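Local coordinates for protein probable Thioesterase (Bartonella henselae, PDB 3HM0) that probably hydrolyses thioester bonds, acting as a thioesterase of the hotdog-fold type, at residues 36-41 with 110-115. Sequence-based numbering, arbitrary orientation.
Sequences FHDFQA and LLTIKT
Leu110 reaches across to the neighbouring strand with both methyls: the Gln40 side chain crosses that of Leu110 at about a right angle, its OE1 3.4 Å from Leu110 CD2, and CD1 lies beside Ala41 O. Leu111 forms a hydrogen-bonded antiparallel pair with Ala41, its N giving 2.7 Å to Ala41 O; both are buried and touch Phe62 of helix 58-72, a place suited to small or apolar side chains. On the other face Thr112 runs alongside Gln40, two polar residues fit for a more exposed surface; their ends, Thr112 OG1 and Gln40 NE2, come to 3.5 Å. Ile113 pairs with Phe39, and its CD1 meets the edge of that ring 4.3 Å from CD2; the ring also packs on Tyr44 of the second subunit. Lys114 lies beside Asp38, and bends at chi3 (96°) and chi4 (65°) bring NZ into a salt bridge on the syn side of Asp38 OD1 at 3.2 Å, opposite charges suiting this exposed face. Thr115 O accepts from His37 N at 2.8 Å, while Thr115 OG1 turns to Gln129 and His37 ND1 to Asp73. Six backbone bonds thus join strand 37-42, outermost in this chain's sheet, to its neighbour, with a mostly apolar face toward helix 58-72, consistent with the hotdog fold; the salt bridge probably adds a modest electrostatic tie.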
loop_
_atom_site.group_PDB
_atom_site.type_symbol
_atom_site.label_atom_id
_atom_site.label_comp_id
_atom_site.label_asym_id
_atom_site.label_seq_id
_atom_site.Cartn_x
_atom_site.Cartn_y
_atom_site.Cartn_z
ATOM N N PHE A 36 -22.427 4.758 17.148
ATOM C CA PHE A 36 -21.410 4.548 16.115
ATOM C C PHE A 36 -20.754 5.869 15.735
ATOM O O PHE A 36 -21.437 6.794 15.308
ATOM C CB PHE A 36 -22.041 3.950 14.853
ATOM C CG PHE A 36 -22.167 2.467 14.884
ATOM C CD1 PHE A 36 -21.033 1.656 14.960
ATOM C CD2 PHE A 36 -23.417 1.862 14.822
ATOM C CE1 PHE A 36 -21.149 0.258 14.984
ATOM C CE2 PHE A 36 -23.542 0.460 14.845
ATOM C CZ PHE A 36 -22.407 -0.338 14.927
ATOM N N HIS A 37 -19.437 5.960 15.871
ATOM C CA HIS A 37 -18.724 7.135 15.386
ATOM C C HIS A 37 -18.668 7.095 13.874
ATOM O O HIS A 37 -18.435 6.039 13.293
ATOM C CB HIS A 37 -17.320 7.185 15.961
ATOM C CG HIS A 37 -17.284 7.475 17.427
ATOM N ND1 HIS A 37 -16.286 8.228 18.011
ATOM C CD2 HIS A 37 -18.127 7.125 18.429
ATOM C CE1 HIS A 37 -16.510 8.321 19.312
ATOM N NE2 HIS A 37 -17.623 7.662 19.590
ATOM N N ASP A 38 -18.892 8.250 13.252
ATOM C CA ASP A 38 -18.922 8.383 11.798
ATOM C C ASP A 38 -17.677 9.092 11.274
ATOM O O ASP A 38 -17.282 10.155 11.787
ATOM C CB ASP A 38 -20.180 9.144 11.336
ATOM C CG ASP A 38 -21.428 8.263 11.276
ATOM O OD1 ASP A 38 -21.481 7.212 11.945
ATOM O OD2 ASP A 38 -22.375 8.632 10.548
ATOM N N PHE A 39 -17.077 8.493 10.245
ATOM C CA PHE A 39 -15.973 9.097 9.518
ATOM C C PHE A 39 -16.045 8.861 8.000
ATOM O O PHE A 39 -16.311 7.749 7.538
ATOM C CB PHE A 39 -14.642 8.604 10.073
ATOM C CG PHE A 39 -13.484 9.444 9.652
ATOM C CD1 PHE A 39 -13.330 10.738 10.157
ATOM C CD2 PHE A 39 -12.566 8.966 8.713
ATOM C CE1 PHE A 39 -12.269 11.542 9.739
ATOM C CE2 PHE A 39 -11.489 9.763 8.296
ATOM C CZ PHE A 39 -11.339 11.049 8.811
ATOM N N GLN A 40 -15.794 9.911 7.228
ATOM C CA GLN A 40 -15.868 9.815 5.780
ATOM C C GLN A 40 -14.487 9.784 5.112
ATOM O O GLN A 40 -13.537 10.414 5.576
ATOM C CB GLN A 40 -16.692 10.959 5.209
ATOM C CG GLN A 40 -18.118 11.053 5.768
ATOM C CD GLN A 40 -19.103 11.684 4.789
ATOM O OE1 GLN A 40 -18.811 12.696 4.138
ATOM N NE2 GLN A 40 -20.268 11.075 4.670
ATOM N N ALA A 41 -14.389 9.027 4.028
ATOM C CA ALA A 41 -13.218 9.069 3.167
ATOM C C ALA A 41 -13.654 8.864 1.732
ATOM O O ALA A 41 -14.635 8.169 1.462
ATOM C CB ALA A 41 -12.174 8.021 3.580
ATOM N N LEU A 110 -17.899 8.483 -1.970
ATOM C CA LEU A 110 -17.693 9.021 -0.647
ATOM C C LEU A 110 -18.164 7.983 0.356
ATOM O O LEU A 110 -19.343 7.598 0.362
ATOM C CB LEU A 110 -18.449 10.323 -0.472
ATOM C CG LEU A 110 -18.178 11.048 0.847
ATOM C CD1 LEU A 110 -16.683 11.128 1.188
ATOM C CD2 LEU A 110 -18.798 12.452 0.763
ATOM N N LEU A 111 -17.228 7.513 1.182
ATOM C CA LEU A 111 -17.508 6.423 2.115
ATOM C C LEU A 111 -17.802 6.933 3.527
ATOM O O LEU A 111 -17.177 7.889 3.993
ATOM C CB LEU A 111 -16.353 5.393 2.144
ATOM C CG LEU A 111 -15.893 4.681 0.856
ATOM C CD1 LEU A 111 -14.759 3.729 1.153
ATOM C CD2 LEU A 111 -17.032 3.940 0.168
ATOM N N THR A 112 -18.769 6.287 4.179
ATOM C CA THR A 112 -19.063 6.476 5.595
ATOM C C THR A 112 -18.550 5.243 6.335
ATOM O O THR A 112 -18.896 4.105 5.978
ATOM C CB THR A 112 -20.581 6.628 5.824
ATOM O OG1 THR A 112 -21.086 7.659 4.973
ATOM C CG2 THR A 112 -20.902 6.949 7.268
ATOM N N ILE A 113 -17.694 5.479 7.329
ATOM C CA ILE A 113 -17.103 4.420 8.118
ATOM C C ILE A 113 -17.677 4.488 9.534
ATOM O O ILE A 113 -17.550 5.505 10.204
ATOM C CB ILE A 113 -15.551 4.526 8.162
ATOM C CG1 ILE A 113 -14.963 4.630 6.749
ATOM C CG2 ILE A 113 -14.933 3.325 8.910
ATOM C CD1 ILE A 113 -13.590 5.302 6.703
ATOM N N LYS A 114 -18.305 3.401 9.979
ATOM C CA LYS A 114 -18.933 3.358 11.299
ATOM C C LYS A 114 -18.188 2.436 12.259
ATOM O O LYS A 114 -17.935 1.273 11.962
ATOM C CB LYS A 114 -20.411 2.995 11.193
ATOM C CG LYS A 114 -21.184 4.024 10.394
ATOM C CD LYS A 114 -22.497 3.511 9.850
ATOM C CE LYS A 114 -23.655 3.880 10.761
ATOM N NZ LYS A 114 -23.867 5.372 10.819
ATOM N N THR A 115 -17.833 2.983 13.416
ATOM C CA THR A 115 -16.980 2.294 14.355
ATOM C C THR A 115 -17.519 2.491 15.764
ATOM O O THR A 115 -17.922 3.601 16.136
ATOM C CB THR A 115 -15.537 2.840 14.269
ATOM O OG1 THR A 115 -15.061 2.748 12.921
ATOM C CG2 THR A 115 -14.611 2.077 15.165
#